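Long-range contacts in acyl-CoA dehydrogenase (Mycobacterium thermoresistibile, PDB 3PFD), which probably catalyses the 2,3-dehydrogenation of saturated acyl-CoA thioesters, using a bound flavin adenine dinucleotide to pass electrons to an acceptor: residues E204-G209 and T223-E228; A134-S139 and W178-A183; S139-G144 and K167-N172; G193-M198 and D235-E240. All coordinates share one frame; numbering follows the deposited sequence.

Contact 1: E204-G209 and T223-E228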
# COMPACT_ATOMS: atom_id res chain seq x y z
N GLU C 204 46.45 -10.29 19.56
CA GLU C 204 46.54 -9.52 20.80
C GLU C 204 46.04 -8.09 20.64
O GLU C 204 46.30 -7.45 19.61
CB GLU C 204 47.98 -9.50 21.34
N GLY C 205 45.31 -7.62 21.64
CA GLY C 205 44.69 -6.29 21.64
C GLY C 205 43.38 -6.22 20.88
O GLY C 205 42.83 -5.13 20.66
N PHE C 206 42.87 -7.37 20.47
CA PHE C 206 41.55 -7.46 19.86
C PHE C 206 40.60 -8.11 20.86
O PHE C 206 40.86 -9.23 21.30
CB PHE C 206 41.62 -8.26 18.55
CG PHE C 206 40.28 -8.69 18.03
CD1 PHE C 206 39.33 -7.76 17.61
CD2 PHE C 206 39.96 -10.03 17.96
CE1 PHE C 206 38.09 -8.16 17.11
CE2 PHE C 206 38.72 -10.44 17.49
CZ PHE C 206 37.79 -9.50 17.04
N THR C 207 39.53 -7.40 21.22
CA THR C 207 38.51 -7.94 22.14
C THR C 207 37.07 -7.75 21.67
O THR C 207 36.79 -6.91 20.82
CB THR C 207 38.65 -7.41 23.60
OG1 THR C 207 38.70 -5.98 23.59
CG2 THR C 207 39.90 -8.00 24.30
N VAL C 208 36.18 -8.54 22.25
CA VAL C 208 34.75 -8.54 21.94
C VAL C 208 34.01 -7.84 23.08
O VAL C 208 34.20 -8.16 24.24
CB VAL C 208 34.22 -9.99 21.72
CG1 VAL C 208 32.70 -10.01 21.54
CG2 VAL C 208 34.93 -10.66 20.53
N GLY C 209 33.16 -6.87 22.73
CA GLY C 209 32.32 -6.18 23.73
C GLY C 209 30.97 -6.85 23.93
O GLY C 209 30.74 -7.93 23.37
N THR C 223 27.61 -7.61 18.56
CA THR C 223 28.58 -7.09 19.53
C THR C 223 29.40 -5.90 19.06
O THR C 223 29.59 -5.68 17.86
CB THR C 223 29.60 -8.19 19.99
OG1 THR C 223 30.53 -8.48 18.94
CG2 THR C 223 28.88 -9.46 20.40
N GLU C 224 29.88 -5.13 20.03
CA GLU C 224 30.97 -4.21 19.79
C GLU C 224 32.30 -4.99 19.68
O GLU C 224 32.39 -6.14 20.12
CB GLU C 224 31.04 -3.15 20.90
CG GLU C 224 29.86 -2.17 20.95
CD GLU C 224 29.83 -1.29 22.21
OE1 GLU C 224 30.76 -1.36 23.07
OE2 GLU C 224 28.88 -0.50 22.35
N LEU C 225 33.30 -4.38 19.05
CA LEU C 225 34.64 -4.97 18.96
C LEU C 225 35.66 -3.90 19.29
O LEU C 225 35.49 -2.77 18.87
CB LEU C 225 34.93 -5.48 17.55
CG LEU C 225 34.08 -6.59 16.93
CD1 LEU C 225 34.61 -6.84 15.51
CD2 LEU C 225 34.04 -7.89 17.76
N TYR C 226 36.71 -4.25 20.04
CA TYR C 226 37.74 -3.26 20.37
C TYR C 226 39.11 -3.65 19.83
O TYR C 226 39.51 -4.80 19.90
CB TYR C 226 37.80 -2.95 21.89
CG TYR C 226 36.42 -2.84 22.54
CD1 TYR C 226 35.56 -1.77 22.25
CD2 TYR C 226 35.99 -3.82 23.43
CE1 TYR C 226 34.29 -1.69 22.82
CE2 TYR C 226 34.73 -3.75 24.02
CZ TYR C 226 33.89 -2.69 23.71
OH TYR C 226 32.64 -2.65 24.30
N PHE C 227 39.80 -2.67 19.26
CA PHE C 227 41.17 -2.85 18.80
C PHE C 227 42.05 -1.86 19.60
O PHE C 227 41.88 -0.64 19.52
CB PHE C 227 41.26 -2.64 17.27
CG PHE C 227 40.28 -3.49 16.48
CD1 PHE C 227 40.68 -4.70 15.93
CD2 PHE C 227 38.96 -3.09 16.30
CE1 PHE C 227 39.77 -5.50 15.20
CE2 PHE C 227 38.04 -3.88 15.58
CZ PHE C 227 38.45 -5.08 15.04
N GLU C 228 42.94 -2.42 20.41
CA GLU C 228 43.83 -1.64 21.27
C GLU C 228 45.27 -2.05 20.97
O GLU C 228 45.72 -3.14 21.35
CB GLU C 228 43.46 -1.85 22.74
CG GLU C 228 44.46 -1.29 23.76
CD GLU C 228 44.49 0.23 23.81
OE1 GLU C 228 43.40 0.84 23.81
OE2 GLU C 228 45.61 0.81 23.85
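Thr207 and Tyr226 form an antiparallel hydrogen-bonded pair: Thr207 N donates to Tyr226 O at 2.9 Å, and Tyr226 N returns a bond to Thr207 O. At one end Glu228 N reaches Gly205 O at 2.7 Å. At the other, Gly209 N bonds Glu224 O at 2.8 Å. These bonds close the hairpin of strands 206-211 and 222-233 at the edge of the antiparallel sheet in the middle domain of the acyl-CoA dehydrogenase fold; strand 160-171 flanks 222-233 on its other side. Apolar contacts gather on the face of Phe206, Val208, Leu225 and Phe227. With its CG anti to the backbone N (chi1 165°), the Phe206 ring lies alongside that of Phe227, the planes 31° apart and Phe206 CD1 3.3 Å from Phe227 CE1. Leu225 splits its branches: CD1 meets the edge of the Phe206 ring, while CD2 touches Val208 CG2 at 4.0 Å. Tyr179 packs edge-to-face with Phe206 from the neighbouring sheet. On the other face, Thr207 OG1 sits in the plane of the Tyr226 ring, 3.5 Å from Tyr226 CD2. Farther along that ring, Tyr226 CE2 lies 3.4 Å from Gly209 CA. Its hydroxyl OH donates to Glu224 OE1 at 2.6 Å, and Glu224 OE2 takes a salt bridge from Arg141.

Contact 2: A134-S139 and W178-A183; sequences ASYALS and WYTVMA. With FDA (dihydroflavine-adenine dinucleotide), chain B.
Just where Leu138 packs on Met182, flavin O2 is gripped by two backbone N-H groups: Leu138 N and Ser139 N each stand 2.8 Å from it, the second bond nearly straight (175°). Alongside, flavin N3 donates to Tyr136 O at 2.8 Å, so three backbone groups bond N3 and O2. The carbonyls and N-H groups of 134-137 that point the other way pair with strand 178-183. Ala137 N to Thr180 O is the shortest of four bonds in this parallel ladder, at 2.7 Å, and Met182 N to Ala137 O the longest, at 3.2 Å. Beyond the ladder, Met182 bends at chi2 and chi3 to touch two residues. Its CG is pressed against Leu138 CD1 at 3.2 Å, closer than ordinary van der Waals contact, and its chi1 of -24° is far from a staggered value, which suggests strain. Its CE crosses to Tyr136 CE1 at 3.7 Å, the two side chains at about a right angle. On the opposite face of the strands Ser135 CB rests against Tyr179 CD2, and Ala137 CB against Val181 CG2. This layer faces the antiparallel sheet. Polar ends are held elsewhere: Ser135 OG by Ser176 and Thr171 O, Thr180 OG1 by Gly107 O, Tyr179 OH by Gly174 N. The arrangement is an outer strand of the middle-domain sheet whose C-terminal end forms part of the flavin-binding site of an acyl-CoA dehydrogenase.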
# COMPACT_ATOMS: atom_id res chain seq x y z
N ALA C 134 33.22 -16.76 10.15
CA ALA C 134 33.78 -15.45 9.83
C ALA C 134 32.72 -14.36 10.09
O ALA C 134 31.55 -14.60 9.88
CB ALA C 134 34.23 -15.40 8.38
N SER C 135 33.16 -13.18 10.54
CA SER C 135 32.31 -11.99 10.65
C SER C 135 32.82 -10.85 9.76
O SER C 135 33.96 -10.88 9.26
CB SER C 135 32.23 -11.53 12.12
OG SER C 135 31.58 -12.50 12.93
N TYR C 136 31.98 -9.84 9.58
CA TYR C 136 32.25 -8.69 8.74
C TYR C 136 32.14 -7.45 9.62
O TYR C 136 31.07 -7.12 10.10
CB TYR C 136 31.23 -8.65 7.60
CG TYR C 136 31.36 -7.51 6.61
CD1 TYR C 136 32.39 -7.49 5.67
CD2 TYR C 136 30.42 -6.48 6.56
CE1 TYR C 136 32.50 -6.46 4.73
CE2 TYR C 136 30.52 -5.44 5.63
CZ TYR C 136 31.57 -5.45 4.72
OH TYR C 136 31.67 -4.42 3.80
N ALA C 137 33.26 -6.77 9.84
CA ALA C 137 33.32 -5.64 10.77
C ALA C 137 33.54 -4.30 10.05
O ALA C 137 34.68 -3.88 9.79
CB ALA C 137 34.39 -5.91 11.83
N LEU C 138 32.43 -3.62 9.74
CA LEU C 138 32.49 -2.37 9.00
C LEU C 138 31.94 -1.20 9.83
O LEU C 138 32.61 -0.16 9.97
CB LEU C 138 31.71 -2.49 7.67
CG LEU C 138 31.56 -1.20 6.83
CD1 LEU C 138 32.80 -0.97 6.00
CD2 LEU C 138 30.33 -1.29 5.92
N SER C 139 30.72 -1.37 10.35
CA SER C 139 29.97 -0.30 11.03
C SER C 139 30.60 0.22 12.33
O SER C 139 31.27 -0.52 13.05
CB SER C 139 28.54 -0.78 11.34
OG SER C 139 27.84 -1.25 10.19
N TRP C 178 37.53 -15.52 12.41
CA TRP C 178 38.10 -14.57 11.45
C TRP C 178 37.16 -13.40 11.22
O TRP C 178 35.94 -13.58 11.13
CB TRP C 178 38.35 -15.25 10.12
CG TRP C 178 39.60 -16.12 10.08
CD1 TRP C 178 39.65 -17.49 10.02
CD2 TRP C 178 40.95 -15.67 10.06
NE1 TRP C 178 40.96 -17.91 9.95
CE2 TRP C 178 41.78 -16.81 9.98
CE3 TRP C 178 41.54 -14.40 10.10
CZ2 TRP C 178 43.18 -16.73 9.96
CZ3 TRP C 178 42.94 -14.32 10.09
CH2 TRP C 178 43.74 -15.48 10.01
N TYR C 179 37.74 -12.21 11.11
CA TYR C 179 36.97 -10.98 11.01
C TYR C 179 37.56 -10.16 9.89
O TYR C 179 38.76 -9.88 9.90
CB TYR C 179 37.05 -10.16 12.30
CG TYR C 179 36.33 -10.74 13.52
CD1 TYR C 179 36.86 -11.81 14.23
CD2 TYR C 179 35.14 -10.17 13.99
CE1 TYR C 179 36.22 -12.35 15.36
CE2 TYR C 179 34.48 -10.70 15.14
CZ TYR C 179 35.04 -11.78 15.82
OH TYR C 179 34.42 -12.30 16.94
N THR C 180 36.72 -9.76 8.93
CA THR C 180 37.12 -8.79 7.91
C THR C 180 36.85 -7.40 8.48
O THR C 180 35.69 -6.99 8.63
CB THR C 180 36.33 -9.04 6.61
OG1 THR C 180 36.59 -10.37 6.15
CG2 THR C 180 36.69 -8.04 5.51
N VAL C 181 37.92 -6.68 8.81
CA VAL C 181 37.80 -5.36 9.43
C VAL C 181 38.23 -4.26 8.47
O VAL C 181 39.31 -4.35 7.84
CB VAL C 181 38.64 -5.27 10.74
CG1 VAL C 181 38.40 -3.94 11.44
CG2 VAL C 181 38.33 -6.43 11.69
N MET C 182 37.41 -3.21 8.33
CA MET C 182 37.88 -2.03 7.59
C MET C 182 38.34 -0.96 8.55
O MET C 182 37.71 -0.74 9.58
CB MET C 182 36.84 -1.40 6.65
CG MET C 182 35.74 -2.26 6.15
SD MET C 182 36.21 -3.69 5.18
CE MET C 182 35.54 -4.94 6.24
N ALA C 183 39.42 -0.30 8.18
CA ALA C 183 39.99 0.77 8.97
C ALA C 183 40.67 1.77 8.05
O ALA C 183 41.04 1.44 6.93
CB ALA C 183 40.96 0.21 9.99
PA FDA B . 21.66 5.37 10.16
O1A FDA B . 22.63 5.37 9.01
O2A FDA B . 21.80 6.37 11.28
O5B FDA B . 20.18 5.51 9.52
C5B FDA B . 19.08 6.07 10.23
C4B FDA B . 17.92 6.30 9.25
O4B FDA B . 18.26 7.31 8.30
C3B FDA B . 17.60 5.04 8.44
O3B FDA B . 16.19 5.03 8.18
C2B FDA B . 18.34 5.27 7.13
O2B FDA B . 17.76 4.57 6.03
C1B FDA B . 18.20 6.77 6.98
N9A FDA B . 19.22 7.35 6.08
C8A FDA B . 20.53 7.46 6.33
N7A FDA B . 21.14 8.06 5.27
C5A FDA B . 20.18 8.32 4.34
C6A FDA B . 20.21 8.91 3.07
N6A FDA B . 21.39 9.35 2.53
N1A FDA B . 19.04 9.04 2.38
C2A FDA B . 17.89 8.59 2.92
N3A FDA B . 17.82 8.02 4.15
C4A FDA B . 18.96 7.87 4.87
N1 FDA B . 27.34 -3.89 10.37
C2 FDA B . 28.55 -4.53 10.29
O2 FDA B . 29.61 -3.91 10.03
N3 FDA B . 28.60 -5.87 10.49
C4 FDA B . 27.49 -6.58 10.76
O4 FDA B . 27.62 -7.80 10.95
C4X FDA B . 26.23 -5.94 10.83
N5 FDA B . 25.12 -6.61 11.22
C5X FDA B . 24.10 -5.96 11.81
C6 FDA B . 23.21 -6.62 12.66
C7 FDA B . 22.20 -5.91 13.33
C7M FDA B . 21.23 -6.62 14.24
C8 FDA B . 22.05 -4.54 13.11
C8M FDA B . 20.96 -3.74 13.80
C9 FDA B . 22.93 -3.89 12.26
C9A FDA B . 23.96 -4.58 11.62
N10 FDA B . 24.98 -3.87 10.97
C10 FDA B . 26.18 -4.57 10.64
C1' FDA B . 24.92 -2.42 10.85
C2' FDA B . 23.94 -1.97 9.76
O2' FDA B . 24.43 -2.20 8.42
C3' FDA B . 23.59 -0.52 10.02
O3' FDA B . 22.65 -0.47 11.12
C4' FDA B . 22.98 0.17 8.78
O4' FDA B . 23.98 0.35 7.77
C5' FDA B . 22.37 1.52 9.11
O5' FDA B . 23.30 2.28 9.90
P FDA B . 22.78 2.95 11.27
O1P FDA B . 22.19 1.86 12.13
O2P FDA B . 23.88 3.83 11.83
O3P FDA B . 21.54 3.87 10.79

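Contact 3: S139-G144 and K167-N172; sequences SEREAG and KCWITN. With FDA (dihydroflavine-adenine dinucleotide), chain B.
Arg141 lays its NH1 over one face of the Trp169 indole, 3.3 Å from Trp169 CZ2, with the guanidinium turned 73° against the ring. The approach is a cation-pi contact: Arg141 CZ stands 4.8 Å from the centroid of the six-membered ring of Trp169, 17° off its normal. The ribityl O3' of the cofactor lies over the opposite face. Cys168 covers one face of the guanidinium with CB and SG; its SG, set between the backbone N and the carbonyl carbon (chi1 66°), also comes close to Arg141 N. A salt bridge from Arg141 NH2 to Glu212 helps fix the far end of the group. Glu140 and Lys167 cross obliquely. Lys167, bent at chi2, passes its CD over Ser139 O at 3.3 Å and brings NZ to Glu140 OE2 at 2.8 Å, on the anti side of the carboxylate. Both charges are buried and well supplied: NZ also bonds Leu138 O and Met182 O, and the carboxylate also meets Arg151 N and Thr152 OG1. Cys168 N ties the backbones together by a bond to Ser139 O at 3.1 Å. At the indole edge, Trp169 NE1 donates to a water that also lies within hydrogen-bonding distance of Glu140 O and cofactor O2P. The type I turn from Glu140 to Ala143 also faces the second subunit, whose Arg281 donates from NH1 to Arg141 O. Ser139 OG accepts from flavin N1 at 2.7 Å and Thr171 OG1 from N5, while Thr171 N donates to O4: the loop at Ser139 and strand 167-171 together line the isoalloxazine pocket of the acyl-CoA dehydrogenase active site.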
# COMPACT_ATOMS: atom_id res chain seq x y z
N SER C 139 30.72 -1.37 10.35
CA SER C 139 29.97 -0.30 11.03
C SER C 139 30.60 0.22 12.33
O SER C 139 31.27 -0.52 13.05
CB SER C 139 28.54 -0.78 11.34
OG SER C 139 27.84 -1.25 10.19
N GLU C 140 30.34 1.49 12.63
CA GLU C 140 30.73 2.11 13.91
C GLU C 140 29.54 2.91 14.38
O GLU C 140 28.57 3.08 13.63
CB GLU C 140 31.99 3.00 13.77
CG GLU C 140 33.17 2.23 13.27
CD GLU C 140 34.41 3.06 13.05
OE1 GLU C 140 34.41 4.25 13.41
OE2 GLU C 140 35.40 2.50 12.52
N ARG C 141 29.59 3.39 15.62
CA ARG C 141 28.44 4.11 16.18
C ARG C 141 28.10 5.30 15.30
O ARG C 141 26.92 5.57 15.06
CB ARG C 141 28.67 4.56 17.63
CG ARG C 141 28.60 3.47 18.66
CD ARG C 141 27.21 2.76 18.70
NE ARG C 141 27.32 1.57 19.52
CZ ARG C 141 26.43 0.58 19.59
NH1 ARG C 141 25.31 0.61 18.89
NH2 ARG C 141 26.67 -0.46 20.39
N GLU C 142 29.12 6.00 14.80
CA GLU C 142 28.91 7.18 14.00
C GLU C 142 29.10 6.94 12.50
O GLU C 142 29.09 7.86 11.70
CB GLU C 142 29.79 8.32 14.52
CG GLU C 142 29.62 8.57 16.07
CD GLU C 142 28.18 8.95 16.49
OE1 GLU C 142 27.67 8.43 17.49
OE2 GLU C 142 27.57 9.78 15.78
N ALA C 143 29.23 5.68 12.11
CA ALA C 143 29.37 5.34 10.69
C ALA C 143 28.55 4.11 10.39
O ALA C 143 29.04 2.98 10.46
CB ALA C 143 30.86 5.13 10.31
N GLY C 144 27.28 4.35 10.08
CA GLY C 144 26.36 3.28 9.71
C GLY C 144 26.13 3.34 8.22
O GLY C 144 26.95 2.85 7.46
N LYS C 167 34.42 -1.23 16.61
CA LYS C 167 33.29 -1.43 15.71
C LYS C 167 32.04 -1.77 16.51
O LYS C 167 32.13 -2.07 17.72
CB LYS C 167 33.60 -2.54 14.71
CG LYS C 167 34.80 -2.25 13.80
CD LYS C 167 34.49 -1.11 12.82
CE LYS C 167 35.54 -1.05 11.71
NZ LYS C 167 35.39 0.19 10.89
N CYS C 168 30.89 -1.74 15.86
CA CYS C 168 29.65 -2.17 16.50
C CYS C 168 28.70 -2.77 15.50
O CYS C 168 28.89 -2.63 14.29
CB CYS C 168 28.98 -1.02 17.26
SG CYS C 168 28.38 0.28 16.23
N TRP C 169 27.66 -3.41 16.04
CA TRP C 169 26.66 -4.14 15.26
C TRP C 169 27.19 -5.42 14.61
O TRP C 169 26.61 -5.88 13.61
CB TRP C 169 26.02 -3.26 14.15
CG TRP C 169 25.44 -1.93 14.58
CD1 TRP C 169 25.80 -0.69 14.11
CD2 TRP C 169 24.36 -1.71 15.50
NE1 TRP C 169 25.02 0.29 14.70
CE2 TRP C 169 24.14 -0.30 15.56
CE3 TRP C 169 23.58 -2.55 16.30
CZ2 TRP C 169 23.16 0.27 16.38
CZ3 TRP C 169 22.58 -1.98 17.10
CH2 TRP C 169 22.39 -0.58 17.14
N ILE C 170 28.23 -6.02 15.18
CA ILE C 170 28.92 -7.11 14.49
C ILE C 170 28.24 -8.45 14.76
O ILE C 170 28.31 -9.01 15.86
CB ILE C 170 30.45 -7.16 14.82
CG1 ILE C 170 31.14 -5.81 14.52
CG2 ILE C 170 31.15 -8.35 14.09
CD1 ILE C 170 30.74 -5.13 13.15
N THR C 171 27.58 -8.96 13.73
CA THR C 171 26.84 -10.22 13.80
C THR C 171 27.85 -11.35 14.02
O THR C 171 28.89 -11.39 13.36
CB THR C 171 26.10 -10.45 12.48
OG1 THR C 171 25.10 -9.46 12.34
CG2 THR C 171 25.45 -11.81 12.43
N ASN C 172 27.51 -12.26 14.94
CA ASN C 172 28.35 -13.42 15.32
C ASN C 172 29.65 -13.06 16.03
O ASN C 172 30.51 -13.92 16.25
CB ASN C 172 28.54 -14.44 14.17
CG ASN C 172 27.18 -15.07 13.69
OD1 ASN C 172 26.20 -15.18 14.46
ND2 ASN C 172 27.12 -15.45 12.40
PA FDA B . 21.66 5.37 10.16
O1A FDA B . 22.63 5.37 9.01
O2A FDA B . 21.80 6.37 11.28
O5B FDA B . 20.18 5.51 9.52
C5B FDA B . 19.08 6.07 10.23
C4B FDA B . 17.92 6.30 9.25
O4B FDA B . 18.26 7.31 8.30
C3B FDA B . 17.60 5.04 8.44
O3B FDA B . 16.19 5.03 8.18
C2B FDA B . 18.34 5.27 7.13
O2B FDA B . 17.76 4.57 6.03
C1B FDA B . 18.20 6.77 6.98
N9A FDA B . 19.22 7.35 6.08
C8A FDA B . 20.53 7.46 6.33
N7A FDA B . 21.14 8.06 5.27
C5A FDA B . 20.18 8.32 4.34
C6A FDA B . 20.21 8.91 3.07
N6A FDA B . 21.39 9.35 2.53
N1A FDA B . 19.04 9.04 2.38
C2A FDA B . 17.89 8.59 2.92
N3A FDA B . 17.82 8.02 4.15
C4A FDA B . 18.96 7.87 4.87
N1 FDA B . 27.34 -3.89 10.37
C2 FDA B . 28.55 -4.53 10.29
O2 FDA B . 29.61 -3.91 10.03
N3 FDA B . 28.60 -5.87 10.49
C4 FDA B . 27.49 -6.58 10.76
O4 FDA B . 27.62 -7.80 10.95
C4X FDA B . 26.23 -5.94 10.83
N5 FDA B . 25.12 -6.61 11.22
C5X FDA B . 24.10 -5.96 11.81
C6 FDA B . 23.21 -6.62 12.66
C7 FDA B . 22.20 -5.91 13.33
C7M FDA B . 21.23 -6.62 14.24
C8 FDA B . 22.05 -4.54 13.11
C8M FDA B . 20.96 -3.74 13.80
C9 FDA B . 22.93 -3.89 12.26
C9A FDA B . 23.96 -4.58 11.62
N10 FDA B . 24.98 -3.87 10.97
C10 FDA B . 26.18 -4.57 10.64
C1' FDA B . 24.92 -2.42 10.85
C2' FDA B . 23.94 -1.97 9.76
O2' FDA B . 24.43 -2.20 8.42
C3' FDA B . 23.59 -0.52 10.02
O3' FDA B . 22.65 -0.47 11.12
C4' FDA B . 22.98 0.17 8.78
O4' FDA B . 23.98 0.35 7.77
C5' FDA B . 22.37 1.52 9.11
O5' FDA B . 23.30 2.28 9.90
P FDA B . 22.78 2.95 11.27
O1P FDA B . 22.19 1.86 12.13
O2P FDA B . 23.88 3.83 11.83
O3P FDA B . 21.54 3.87 10.79
O HOH W 1 25.71 2.81 13.65

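Contact 4: G193-M198 and D235-E240; sequences GISAFM and DRIIGE
Phe197 and Ile237 stand opposite each other as an antiparallel non-hydrogen-bonded pair, where the short, weakly bonded strand 237-238 edges the mixed middle-domain sheet beside strand 194-200. The tight part lies here. Ile237, with CG1 anti to the backbone N (chi1 -169°), slants across the Phe197 ring and sets CD1 3.7 Å from Phe197 CE1; Trp161 packs edge-to-face with the same ring. On the other face Ile238 CD1 fits between two neighbours, Met198 SD at 3.7 Å and Ala196 CB at 3.9 Å, with Leu119 of helix 117-129 also touching Ile238 and Met198. Backbone bonds frame this core: Ile238 N to Ala196 O at 2.7 Å and Met198 N to Arg236 O at 2.9 Å. Arg236 bends back at chi2 so that its chain runs along Met198 O, to which NH1 donates; the same NH1 carries a salt bridge to Asp203. Toward Glu240, whose side chain is exposed, the strands part. There a water stands in for a direct bond between Ala196 N and Ile238 O: it accepts from Ala196 N at 2.9 Å and donates to Ile238 O at 2.8 Å and to Glu240 O at 3.0 Å.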
# COMPACT_ATOMS: atom_id res chain seq x y z
N GLY C 193 41.01 6.15 1.20
CA GLY C 193 41.99 5.93 2.26
C GLY C 193 41.54 4.90 3.26
O GLY C 193 42.04 4.86 4.37
N ILE C 194 40.60 4.04 2.85
CA ILE C 194 40.16 2.90 3.69
C ILE C 194 40.83 1.62 3.23
O ILE C 194 40.93 1.37 2.04
CB ILE C 194 38.61 2.68 3.64
CG1 ILE C 194 37.84 3.97 3.95
CG2 ILE C 194 38.17 1.50 4.53
CD1 ILE C 194 37.72 4.32 5.37
N SER C 195 41.26 0.80 4.18
CA SER C 195 41.74 -0.53 3.83
C SER C 195 40.98 -1.64 4.56
O SER C 195 40.24 -1.40 5.51
CB SER C 195 43.26 -0.63 4.06
OG SER C 195 43.92 0.39 3.33
N ALA C 196 41.18 -2.87 4.09
CA ALA C 196 40.51 -4.04 4.67
C ALA C 196 41.53 -5.09 5.09
O ALA C 196 42.49 -5.36 4.36
CB ALA C 196 39.51 -4.61 3.67
N PHE C 197 41.32 -5.67 6.28
CA PHE C 197 42.25 -6.62 6.90
C PHE C 197 41.54 -7.84 7.48
O PHE C 197 40.40 -7.75 7.98
CB PHE C 197 43.03 -5.96 8.04
CG PHE C 197 43.67 -4.65 7.67
CD1 PHE C 197 45.00 -4.62 7.24
CD2 PHE C 197 42.96 -3.45 7.76
CE1 PHE C 197 45.62 -3.40 6.91
CE2 PHE C 197 43.55 -2.23 7.41
CZ PHE C 197 44.87 -2.19 6.99
N MET C 198 42.23 -8.97 7.45
CA MET C 198 41.75 -10.17 8.14
C MET C 198 42.35 -10.21 9.53
O MET C 198 43.58 -10.24 9.69
CB MET C 198 42.12 -11.46 7.39
CG MET C 198 41.47 -11.62 6.03
SD MET C 198 39.68 -11.40 5.97
CE MET C 198 39.07 -12.63 7.14
N ASP C 235 50.78 -9.27 5.76
CA ASP C 235 50.00 -10.06 4.78
C ASP C 235 48.48 -10.13 5.06
O ASP C 235 47.74 -10.73 4.28
CB ASP C 235 50.59 -11.47 4.61
CG ASP C 235 50.37 -12.37 5.82
OD1 ASP C 235 50.07 -11.86 6.93
OD2 ASP C 235 50.51 -13.61 5.67
N ARG C 236 48.03 -9.51 6.15
CA ARG C 236 46.61 -9.54 6.53
C ARG C 236 45.74 -8.60 5.72
O ARG C 236 44.52 -8.74 5.73
CB ARG C 236 46.40 -9.23 8.03
CG ARG C 236 47.02 -10.24 9.00
CD ARG C 236 46.35 -11.60 8.94
NE ARG C 236 46.80 -12.42 10.07
CZ ARG C 236 46.35 -12.31 11.31
NH1 ARG C 236 45.41 -11.42 11.62
NH2 ARG C 236 46.83 -13.11 12.25
N ILE C 237 46.37 -7.64 5.04
CA ILE C 237 45.62 -6.69 4.22
C ILE C 237 45.03 -7.40 3.01
O ILE C 237 45.66 -8.28 2.42
CB ILE C 237 46.48 -5.43 3.83
CG1 ILE C 237 45.61 -4.33 3.21
CG2 ILE C 237 47.69 -5.80 2.92
CD1 ILE C 237 46.26 -2.94 3.26
N ILE C 238 43.79 -7.04 2.67
CA ILE C 238 43.11 -7.58 1.51
C ILE C 238 43.27 -6.57 0.38
O ILE C 238 42.79 -5.43 0.47
CB ILE C 238 41.60 -7.81 1.80
CG1 ILE C 238 41.43 -8.64 3.09
CG2 ILE C 238 40.92 -8.47 0.60
CD1 ILE C 238 40.07 -8.50 3.73
N GLY C 239 43.97 -7.00 -0.68
CA GLY C 239 44.28 -6.12 -1.82
C GLY C 239 45.11 -4.92 -1.40
O GLY C 239 45.76 -4.94 -0.36
N GLU C 240 45.07 -3.87 -2.21
CA GLU C 240 45.98 -2.74 -2.03
C GLU C 240 45.50 -1.81 -0.93
O GLU C 240 44.30 -1.73 -0.69
CB GLU C 240 46.12 -1.95 -3.33
CG GLU C 240 46.96 -2.65 -4.39
CD GLU C 240 48.39 -2.90 -3.94
OE1 GLU C 240 48.87 -2.18 -3.04
OE2 GLU C 240 49.03 -3.83 -4.47
O HOH W 2 42.86 -2.90 1.72

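From the N terminus, contact 2 opens with 134-139 and closes at 178-183. Within that loop lies contact 3, which starts at the shared Ser139 and closes at 167-172, and both border the flavin. The chain then opens contact 4 at 193-198; before it closes at 235-240, the hairpin of contact 1, 204-209 with 223-228, is completed inside it. The two pairs follow in series, and none cross. Contacts 2 and 4 build the mixed sheet through neighbouring strands 178-184 and 194-200. Contact 1 belongs to the antiparallel sheet, to which contact 3 ties the flavin loop. Leu225 and Phe227, packing on Ala137, Tyr179 and Val181, join the two sheets.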